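Local coordinates for protein carbohydrate binding module (Ruminococcus flavefaciens, PDB 4V1K) that probably binds plant cell-wall carbohydrate as a non-catalytic module of the family 9 glycoside hydrolase Cel9A of the cellulosome, at residues 42-47 against 127-132; 61-66 against 100-105. All coordinates share one frame; numbering follows the deposited sequence. Where two conformers were deposited one is given.

Interaction 1 (42-47 with 127-132) pairs two neighbouring strands of the four-stranded antiparallel sheet. Interaction 2 (61-66 with 100-105) lies on the other sheet, where the end of strand 55-64 meets the loop after helix 96-99. Their centres are about 14 Å apart. Phe61 is on the strand of interaction 2 but away from its contact with the loop. It packs on interaction 1: its CE2 lies 3.7 Å from Val46 CG2 and 3.8 Å from Val44 CG1. The two sheets therefore face each other through apolar side chains, as in a beta-sandwich. Along the chain, interaction 2 is nested inside the loop closed by interaction 1. A polyethylene glycol, probably from the crystallisation liquor, comes within about 3 Å of the Ser64 side chain, nearest atom to nearest atom.

Interaction 1 of 2, residues 42-47 against 127-132; sequences TEVQVN and VVLKLE
Lys130 O is gripped by Thr42 and Glu43 together. Thr42 N gives the main bond to Lys130 O, 2.9 Å long and close to straight at 163°. Glu43 N adds a weak bond to the same oxygen. A further weak bond from Thr42 OG1 is doubtful, since this threonine has two conformers. Two residues thus face one, a classic beta bulge. Beyond it the antiparallel ladder is regular. Lys130 N returns a bond of 2.9 Å to Glu43 O, and Gln45 and Val128 exchange two backbone bonds.

Glu43, Gln45, Val128 and Lys130 lie on one face. The Glu43 and Lys130 side chains run side by side in the same direction. Their ends form a long salt bridge, with Lys130 NZ 3.5 Å from Glu43 OE2. The Gln45 amide crosses the lysine obliquely, and Gln45 OE1 lies 3.5 Å from Lys130 CE. Lys130 CE and NZ thus lie over the neighbouring Glu43 carboxylate and Gln45 amide. On the other face, Val44 CG2 meets Leu129 CD2 at 4.0 Å, and Val44 CG1 meets Val127 CG1.

Asn47 ND2 bonds to Ser126 OG, and its OD1 bonds to Thr89. Strand 87-93 flanks 42-47, and strand 5-15 flanks 127-131. The face with Val44, Val46, Val127 and Leu129 is turned toward the second sheet.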
loop_
_atom_site.group_PDB
_atom_site.type_symbol
_atom_site.label_atom_id
_atom_site.label_comp_id
_atom_site.label_asym_id
_atom_site.label_seq_id
_atom_site.Cartn_x
_atom_site.Cartn_y
_atom_site.Cartn_z
ATOM N N THR A 42 4.638 8.422 7.518
ATOM C CA THR A 42 5.846 7.710 7.923
ATOM C C THR A 42 5.786 6.212 7.654
ATOM O O THR A 42 6.831 5.559 7.486
ATOM C CB THR A 42 6.131 7.923 9.424
ATOM O OG1 THR A 42 4.954 7.656 10.197
ATOM C CG2 THR A 42 6.575 9.348 9.670
ATOM N N GLU A 43 4.584 5.659 7.638
ATOM C CA GLU A 43 4.432 4.217 7.423
ATOM C C GLU A 43 3.086 3.948 6.751
ATOM O O GLU A 43 2.082 4.639 7.049
ATOM C CB GLU A 43 4.558 3.514 8.794
ATOM C CG GLU A 43 4.699 2.023 8.827
ATOM C CD GLU A 43 5.005 1.536 10.264
ATOM O OE1 GLU A 43 5.957 2.015 10.920
ATOM O OE2 GLU A 43 4.283 0.684 10.761
ATOM N N VAL A 44 3.055 2.913 5.916
ATOM C CA VAL A 44 1.814 2.362 5.358
ATOM C C VAL A 44 1.704 0.891 5.755
ATOM O O VAL A 44 2.670 0.153 5.619
ATOM C CB VAL A 44 1.787 2.473 3.828
ATOM C CG1 VAL A 44 0.461 1.986 3.265
ATOM C CG2 VAL A 44 2.012 3.899 3.392
ATOM N N GLN A 45 0.549 0.491 6.268
ATOM C CA GLN A 45 0.281 -0.895 6.620
ATOM C C GLN A 45 -0.936 -1.415 5.855
ATOM O O GLN A 45 -1.963 -0.729 5.769
ATOM C CB GLN A 45 0.027 -1.052 8.122
ATOM C CG GLN A 45 1.242 -0.713 8.953
ATOM C CD GLN A 45 1.080 -1.046 10.422
ATOM O OE1 GLN A 45 -0.018 -0.957 10.962
ATOM N NE2 GLN A 45 2.187 -1.430 11.085
ATOM N N VAL A 46 -0.785 -2.607 5.278
ATOM C CA VAL A 46 -1.863 -3.281 4.560
ATOM C C VAL A 46 -2.172 -4.574 5.342
ATOM O O VAL A 46 -1.324 -5.472 5.461
ATOM C CB VAL A 46 -1.495 -3.560 3.109
ATOM C CG1 VAL A 46 -2.641 -4.290 2.410
ATOM C CG2 VAL A 46 -1.163 -2.230 2.389
ATOM N N ASN A 47 -3.397 -4.657 5.856
ATOM C CA ASN A 47 -3.865 -5.809 6.642
ATOM C C ASN A 47 -4.649 -6.736 5.740
ATOM O O ASN A 47 -5.658 -6.323 5.136
ATOM C CB ASN A 47 -4.686 -5.336 7.837
ATOM C CG ASN A 47 -3.858 -4.500 8.779
ATOM O OD1 ASN A 47 -2.907 -4.994 9.374
ATOM N ND2 ASN A 47 -4.182 -3.231 8.885
ATOM N N VAL A 127 -6.265 -0.580 5.057
ATOM C CA VAL A 127 -5.029 0.118 4.736
ATOM C C VAL A 127 -4.920 1.260 5.756
ATOM O O VAL A 127 -5.889 1.996 5.976
ATOM C CB VAL A 127 -4.983 0.642 3.286
ATOM C CG1 VAL A 127 -3.633 1.311 3.025
ATOM C CG2 VAL A 127 -5.264 -0.479 2.285
ATOM N N VAL A 128 -3.747 1.374 6.386
ATOM C CA VAL A 128 -3.482 2.322 7.464
ATOM C C VAL A 128 -2.316 3.234 7.106
ATOM O O VAL A 128 -1.271 2.754 6.684
ATOM C CB VAL A 128 -3.174 1.594 8.795
ATOM C CG1 VAL A 128 -3.007 2.582 9.937
ATOM C CG2 VAL A 128 -4.306 0.639 9.148
ATOM N N LEU A 129 -2.529 4.540 7.251
ATOM C CA LEU A 129 -1.457 5.526 7.146
ATOM C C LEU A 129 -1.084 5.980 8.548
ATOM O O LEU A 129 -1.959 6.398 9.335
ATOM C CB LEU A 129 -1.908 6.719 6.298
ATOM C CG LEU A 129 -2.487 6.459 4.916
ATOM C CD1 LEU A 129 -2.880 7.795 4.246
ATOM C CD2 LEU A 129 -1.512 5.701 4.037
ATOM N N LYS A 130 0.187 5.853 8.896
ATOM C CA LYS A 130 0.729 6.419 10.146
ATOM C C LYS A 130 1.474 7.718 9.820
ATOM O O LYS A 130 2.184 7.795 8.828
ATOM C CB LYS A 130 1.687 5.418 10.803
ATOM C CG LYS A 130 1.057 4.064 11.169
ATOM C CD LYS A 130 2.024 3.195 11.971
ATOM C CE LYS A 130 1.362 1.907 12.450
ATOM N NZ LYS A 130 2.182 1.167 13.456
ATOM N N LEU A 131 1.306 8.737 10.660
ATOM C CA LEU A 131 1.849 10.055 10.408
ATOM C C LEU A 131 2.930 10.462 11.398
ATOM O O LEU A 131 2.961 9.959 12.517
ATOM C CB LEU A 131 0.719 11.083 10.535
ATOM C CG LEU A 131 -0.562 10.775 9.791
ATOM C CD1 LEU A 131 -1.605 11.840 10.050
ATOM C CD2 LEU A 131 -0.295 10.637 8.306
ATOM N N GLU A 132 3.704 11.459 10.979
ATOM C CA GLU A 132 4.818 12.042 11.710
ATOM C C GLU A 132 4.254 13.259 12.402
ATOM O O GLU A 132 3.824 13.201 13.549
ATOM C CB GLU A 132 5.831 12.536 10.675
ATOM C CG GLU A 132 7.290 12.561 11.089
ATOM C CD GLU A 132 8.096 13.516 10.230
ATOM O OE1 GLU A 132 8.359 13.200 9.044
ATOM O OE2 GLU A 132 8.453 14.592 10.753
#

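Interaction 2 of 2, residues 61-66 against 100-105; sequences FGTSTT and SIIQTQ
Ser64 O accepts two bonds, from Gln103 N and Thr63 OG1. The bond from Gln103 N to Ser64 O is 3.0 Å long and almost straight at the hydrogen (175°), but this donor stands above the carbonyl plane. Thr63 OG1, 2.9 Å from Ser64 O, approaches from the opposite face of that plane. The hydroxyl is placed by chi1 of -179°, with OG1 anti to the backbone N. It also bonds to Tyr30 OH. Ile102 crosses this threonine at about a right angle, with Ile102 CG2 3.7 Å from Thr63 OG1.

Thr66 N bonds to Ile101 O at 2.9 Å, nearly in line with the carbonyl. Thr65 CA makes a CA-H...O contact of 3.1 Å with Ile101 O. A single backbone bridge, Thr65 with Ile102, thus ties the loop after helix 96-99 to the chain just beyond strand 55-64. It lies where this inner strand of the second sheet of the sandwich runs out, and is not a continuous strand pair.

Ile101 and Thr65 lie side by side, with Ile101 CD1 3.9 Å from Thr65 CB. Gln103 CB rests against Thr65 C at 3.6 Å. The Gln103 chain bends at chi2 (62°), which puts Gln103 CD 3.8 Å from Thr66 CG2. Its OE1 accepts from Gln105 N within the loop. Gln103 O is buried here without a partner. Ser64 OG bonds to Glu109 N, and Thr65 OG1 to Asp67 N.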
loop_
_atom_site.group_PDB
_atom_site.type_symbol
_atom_site.label_atom_id
_atom_site.label_comp_id
_atom_site.label_asym_id
_atom_site.label_seq_id
_atom_site.Cartn_x
_atom_site.Cartn_y
_atom_site.Cartn_z
ATOM N N PHE A 61 5.659 -0.932 -2.810
ATOM C CA PHE A 61 4.691 0.173 -2.810
ATOM C C PHE A 61 5.142 1.290 -3.748
ATOM O O PHE A 61 6.338 1.548 -3.919
ATOM C CB PHE A 61 4.485 0.767 -1.408
ATOM C CG PHE A 61 3.770 -0.153 -0.444
ATOM C CD1 PHE A 61 4.379 -1.301 0.045
ATOM C CD2 PHE A 61 2.497 0.134 -0.020
ATOM C CE1 PHE A 61 3.724 -2.130 0.939
ATOM C CE2 PHE A 61 1.840 -0.676 0.885
ATOM C CZ PHE A 61 2.453 -1.829 1.375
ATOM N N GLY A 62 4.148 1.961 -4.344
ATOM C CA GLY A 62 4.385 3.191 -5.080
ATOM C C GLY A 62 3.414 4.286 -4.663
ATOM O O GLY A 62 2.357 4.006 -4.094
ATOM N N THR A 63 3.760 5.524 -4.980
ATOM C CA THR A 63 2.907 6.662 -4.652
ATOM C C THR A 63 3.017 7.784 -5.677
ATOM O O THR A 63 4.088 8.064 -6.239
ATOM C CB THR A 63 3.226 7.211 -3.233
ATOM O OG1 THR A 63 2.374 8.321 -2.898
ATOM C CG2 THR A 63 4.693 7.647 -3.135
ATOM N N SER A 64 1.885 8.471 -5.873
ATOM C CA SER A 64 1.910 9.774 -6.513
ATOM C C SER A 64 2.817 10.739 -5.710
ATOM O O SER A 64 2.805 10.712 -4.486
ATOM C CB SER A 64 0.499 10.384 -6.585
ATOM O OG SER A 64 -0.374 9.552 -7.341
ATOM N N THR A 65 3.560 11.600 -6.420
ATOM C CA THR A 65 4.361 12.641 -5.812
ATOM C C THR A 65 4.162 13.963 -6.537
ATOM O O THR A 65 3.630 14.000 -7.666
ATOM C CB THR A 65 5.883 12.328 -5.798
ATOM O OG1 THR A 65 6.382 12.524 -7.121
ATOM C CG2 THR A 65 6.179 10.950 -5.285
ATOM N N THR A 66 4.701 15.026 -5.942
ATOM C CA THR A 66 4.678 16.363 -6.551
ATOM C C THR A 66 5.935 16.621 -7.408
ATOM O O THR A 66 6.091 17.741 -7.917
ATOM C CB THR A 66 4.586 17.422 -5.442
ATOM O OG1 THR A 66 5.686 17.275 -4.561
ATOM C CG2 THR A 66 3.302 17.246 -4.637
ATOM N N SER A 100 8.350 13.466 1.992
ATOM C CA SER A 100 8.305 14.912 1.842
ATOM C C SER A 100 7.611 15.390 0.550
ATOM O O SER A 100 7.229 16.557 0.478
ATOM C CB SER A 100 9.708 15.503 1.973
ATOM O OG SER A 100 10.399 15.254 0.801
ATOM N N ILE A 101 7.419 14.496 -0.432
ATOM C CA ILE A 101 6.843 14.875 -1.727
ATOM C C ILE A 101 5.615 14.046 -2.120
ATOM O O ILE A 101 5.108 14.198 -3.241
ATOM C CB ILE A 101 7.884 14.847 -2.870
ATOM C CG1 ILE A 101 8.513 13.469 -2.984
ATOM C CG2 ILE A 101 8.913 15.968 -2.686
ATOM C CD1 ILE A 101 9.354 13.244 -4.221
ATOM N N ILE A 102 5.076 13.245 -1.204
ATOM C CA ILE A 102 3.804 12.547 -1.518
ATOM C C ILE A 102 2.708 13.558 -1.913
ATOM O O ILE A 102 2.500 14.595 -1.211
ATOM C CB ILE A 102 3.341 11.617 -0.370
ATOM C CG1 ILE A 102 4.270 10.393 -0.303
ATOM C CG2 ILE A 102 1.888 11.173 -0.529
ATOM C CD1 ILE A 102 4.051 9.451 0.870
ATOM N N GLN A 103 1.982 13.201 -2.986
ATOM C CA GLN A 103 0.882 14.022 -3.468
ATOM C C GLN A 103 -0.434 13.387 -3.031
ATOM O O GLN A 103 -0.874 12.381 -3.579
ATOM C CB GLN A 103 0.929 14.161 -5.003
ATOM C CG GLN A 103 -0.278 14.890 -5.587
ATOM C CD GLN A 103 -0.401 16.314 -5.089
ATOM O OE1 GLN A 103 -0.779 16.538 -3.943
ATOM N NE2 GLN A 103 -0.137 17.299 -5.975
ATOM N N THR A 104 -1.051 13.964 -1.998
ATOM C CA THR A 104 -2.367 13.501 -1.536
ATOM C C THR A 104 -3.553 14.162 -2.237
ATOM O O THR A 104 -4.710 13.696 -2.105
ATOM C CB THR A 104 -2.546 13.723 -0.013
ATOM O OG1 THR A 104 -2.461 15.114 0.311
ATOM C CG2 THR A 104 -1.505 12.950 0.763
ATOM N N GLN A 105 -3.281 15.218 -2.993
ATOM C CA GLN A 105 -4.319 16.010 -3.660
ATOM C C GLN A 105 -4.486 15.618 -5.131
ATOM O O GLN A 105 -3.655 14.891 -5.706
ATOM C CB GLN A 105 -3.928 17.489 -3.606
ATOM C CG GLN A 105 -3.585 18.006 -2.203
ATOM C CD GLN A 105 -3.381 19.503 -2.159
ATOM O OE1 GLN A 105 -4.263 20.262 -2.516
ATOM N NE2 GLN A 105 -2.210 19.933 -1.711
#